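Long-range contact in NTP_transf_2 domain-containing protein (Capnocytophaga granulosa, PDB 6WT9), which makes the second messenger c-di-GMP from two GTP molecules as the nucleotide synthase of a CBASS antiphage defence system: residues I98-I103 with V187-A192. Sequence-based numbering, arbitrary orientation.
Sequences IDLLVI and VDIVIA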
ATOM      1  N   ILE A  98      -3.528  -0.075   9.382  1.00 28.92           N
ATOM      2  CA  ILE A  98      -2.143   0.361   9.486  1.00 22.56           C
ATOM      3  C   ILE A  98      -1.372  -0.694  10.266  1.00 24.67           C
ATOM      4  O   ILE A  98      -1.929  -1.397  11.114  1.00 26.60           O
ATOM      5  CB  ILE A  98      -2.034   1.753  10.155  1.00 20.75           C
ATOM      6  CG1 ILE A  98      -0.624   2.327  10.007  1.00 19.73           C
ATOM      7  CG2 ILE A  98      -2.439   1.682  11.620  1.00 22.06           C
ATOM      8  CD1 ILE A  98      -0.529   3.795  10.364  1.00 17.12           C
ATOM      9  N   ASP A  99      -0.087  -0.821   9.955  1.00 26.43           N
ATOM     10  CA  ASP A  99       0.788  -1.768  10.628  1.00 30.15           C
ATOM     11  C   ASP A  99       1.726  -1.015  11.558  1.00 26.88           C
ATOM     12  O   ASP A  99       2.371  -0.043  11.148  1.00 27.03           O
ATOM     13  CB  ASP A  99       1.586  -2.600   9.621  1.00 40.25           C
ATOM     14  CG  ASP A  99       0.744  -3.666   8.945  1.00 48.91           C
ATOM     15  OD1 ASP A  99      -0.500  -3.605   9.049  1.00 52.05           O
ATOM     16  OD2 ASP A  99       1.327  -4.574   8.315  1.00 51.16           O
ATOM     17  N   LEU A 100       1.793  -1.465  12.807  1.00 17.01           N
ATOM     18  CA  LEU A 100       2.665  -0.888  13.819  1.00 16.42           C
ATOM     19  C   LEU A 100       3.832  -1.837  14.049  1.00 16.29           C
ATOM     20  O   LEU A 100       3.632  -2.971  14.498  1.00 12.71           O
ATOM     21  CB  LEU A 100       1.904  -0.647  15.123  1.00 14.73           C
ATOM     22  CG  LEU A 100       2.760  -0.207  16.309  1.00 14.48           C
ATOM     23  CD1 LEU A 100       3.350   1.169  16.056  1.00 21.02           C
ATOM     24  CD2 LEU A 100       1.947  -0.229  17.590  1.00 12.75           C
ATOM     25  N   LEU A 101       5.041  -1.375  13.737  1.00 16.06           N
ATOM     26  CA  LEU A 101       6.247  -2.169  13.930  1.00 16.57           C
ATOM     27  C   LEU A 101       6.829  -1.903  15.312  1.00 16.47           C
ATOM     28  O   LEU A 101       6.996  -0.745  15.710  1.00 15.78           O
ATOM     29  CB  LEU A 101       7.281  -1.852  12.849  1.00 21.93           C
ATOM     30  CG  LEU A 101       6.989  -2.404  11.453  1.00 19.66           C
ATOM     31  CD1 LEU A 101       7.974  -1.852  10.443  1.00 22.78           C
ATOM     32  CD2 LEU A 101       7.047  -3.917  11.472  1.00 21.28           C
ATOM     33  N   VAL A 102       7.129  -2.975  16.039  1.00 13.84           N
ATOM     34  CA  VAL A 102       7.745  -2.900  17.359  1.00 18.03           C
ATOM     35  C   VAL A 102       9.158  -3.451  17.212  1.00 16.70           C
ATOM     36  O   VAL A 102       9.359  -4.668  17.139  1.00 18.77           O
ATOM     37  CB  VAL A 102       6.944  -3.673  18.414  1.00 18.45           C
ATOM     38  CG1 VAL A 102       7.564  -3.488  19.788  1.00 12.42           C
ATOM     39  CG2 VAL A 102       5.486  -3.229  18.408  1.00  9.67           C
ATOM     40  N   ILE A 103      10.143  -2.559  17.168  1.00 15.90           N
ATOM     41  CA  ILE A 103      11.516  -2.909  16.826  1.00 15.92           C
ATOM     42  C   ILE A 103      12.381  -2.776  18.071  1.00 20.05           C
ATOM     43  O   ILE A 103      12.386  -1.724  18.721  1.00 18.60           O
ATOM     44  CB  ILE A 103      12.047  -2.023  15.685  1.00 15.10           C
ATOM     45  CG1 ILE A 103      10.959  -1.817  14.630  1.00 13.50           C
ATOM     46  CG2 ILE A 103      13.285  -2.646  15.055  1.00 12.72           C
ATOM     47  CD1 ILE A 103      11.371  -0.915  13.486  1.00 23.53           C
ATOM     48  N   VAL A 187      -5.656  -2.350  13.404  1.00 20.68           N
ATOM     49  CA  VAL A 187      -4.214  -2.146  13.501  1.00  9.76           C
ATOM     50  C   VAL A 187      -3.548  -3.509  13.622  1.00 13.61           C
ATOM     51  O   VAL A 187      -3.956  -4.334  14.448  1.00 22.73           O
ATOM     52  CB  VAL A 187      -3.830  -1.255  14.701  1.00 11.05           C
ATOM     53  CG1 VAL A 187      -2.316  -1.103  14.790  1.00 14.82           C
ATOM     54  CG2 VAL A 187      -4.500   0.109  14.604  1.00 10.19           C
ATOM     55  N   ASP A 188      -2.532  -3.749  12.801  1.00 15.50           N
ATOM     56  CA  ASP A 188      -1.691  -4.932  12.922  1.00 16.89           C
ATOM     57  C   ASP A 188      -0.393  -4.553  13.622  1.00 17.19           C
ATOM     58  O   ASP A 188       0.180  -3.492  13.357  1.00 15.70           O
ATOM     59  CB  ASP A 188      -1.395  -5.546  11.553  1.00 26.04           C
ATOM     60  CG  ASP A 188      -2.630  -6.138  10.899  1.00 44.47           C
ATOM     61  OD1 ASP A 188      -3.739  -5.951  11.442  1.00 50.18           O
ATOM     62  OD2 ASP A 188      -2.493  -6.796   9.845  1.00 53.34           O
ATOM     63  N   ILE A 189       0.063  -5.422  14.521  1.00 15.88           N
ATOM     64  CA  ILE A 189       1.240  -5.168  15.344  1.00 15.59           C
ATOM     65  C   ILE A 189       2.268  -6.248  15.038  1.00 14.10           C
ATOM     66  O   ILE A 189       1.994  -7.440  15.217  1.00 14.96           O
ATOM     67  CB  ILE A 189       0.895  -5.142  16.843  1.00 18.23           C
ATOM     68  CG1 ILE A 189      -0.063  -3.990  17.162  1.00 18.80           C
ATOM     69  CG2 ILE A 189       2.160  -5.030  17.680  1.00 12.92           C
ATOM     70  CD1 ILE A 189      -1.535  -4.351  17.065  1.00  8.04           C
ATOM     71  N   VAL A 190       3.450  -5.831  14.592  1.00 14.37           N
ATOM     72  CA  VAL A 190       4.500  -6.740  14.148  1.00 16.57           C
ATOM     73  C   VAL A 190       5.722  -6.558  15.039  1.00 14.84           C
ATOM     74  O   VAL A 190       6.134  -5.426  15.313  1.00 20.44           O
ATOM     75  CB  VAL A 190       4.856  -6.500  12.669  1.00 18.53           C
ATOM     76  CG1 VAL A 190       5.962  -7.438  12.226  1.00 20.69           C
ATOM     77  CG2 VAL A 190       3.625  -6.669  11.793  1.00  9.40           C
ATOM     78  N   ILE A 191       6.301  -7.674  15.482  1.00 13.62           N
ATOM     79  CA  ILE A 191       7.475  -7.683  16.348  1.00  7.25           C
ATOM     80  C   ILE A 191       8.704  -7.942  15.489  1.00 13.37           C
ATOM     81  O   ILE A 191       8.734  -8.906  14.715  1.00 17.93           O
ATOM     82  CB  ILE A 191       7.340  -8.748  17.450  1.00 17.48           C
ATOM     83  CG1 ILE A 191       6.025  -8.570  18.214  1.00 17.42           C
ATOM     84  CG2 ILE A 191       8.530  -8.705  18.393  1.00 16.07           C
ATOM     85  CD1 ILE A 191       5.866  -7.209  18.856  1.00 18.68           C
ATOM     86  N   ALA A 192       9.724  -7.095  15.625  1.00  8.95           N
ATOM     87  CA  ALA A 192      10.908  -7.201  14.785  1.00 15.68           C
ATOM     88  C   ALA A 192      12.119  -6.643  15.525  1.00 21.01           C
ATOM     89  O   ALA A 192      12.010  -6.121  16.639  1.00 22.13           O
ATOM     90  CB  ALA A 192      10.697  -6.476  13.450  1.00  9.63           C
TER
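Leu-100 and Val-102 hold segment 187-192 through both their N-H and C=O groups. The strands run parallel. Leu-100 N gives a nearly straight bond to Asp-188 O (2.6 Å), and its O takes Val-190 N. Val-102 N then binds Val-190 O (2.7 Å), and Val-102 O takes Ala-192 N. Asp-188 N to Ile-98 O completes the five bonds.

Asp-99 and Asp-188 stand side by side on one face. Asp-99 OD1 leans over Asp-188 CB (3.3 Å). Asp-99 OD1 also lies 3.8 Å from Asp-188 OD2. The carboxylate planes are 24° apart. Lys-177 forms a salt bridge with Asp-188 OD1. In nucleotidyltransferases of this fold, aspartates on neighbouring central strands bind the catalytic magnesium ions; Asp-99 and Asp-188 probably do so here.

Apolar contacts line both faces. Beyond the aspartates, Leu-101 CD2 rests on Val-190 CB (3.6 Å). On the other face, Val-102 CG2 meets Ile-189 CG2 (3.9 Å). Ile-191 folds CD1 in beside its own CA rather than anti to it (chi2 -58°), and CD1 reaches Val-102 CB (3.7 Å).

Strand 78-83 pairs antiparallel with 98-104, while strands 176-180 and 212-216 pair with 185-194. Helices 54-71 and 147-164 pack on the Ile-189 face.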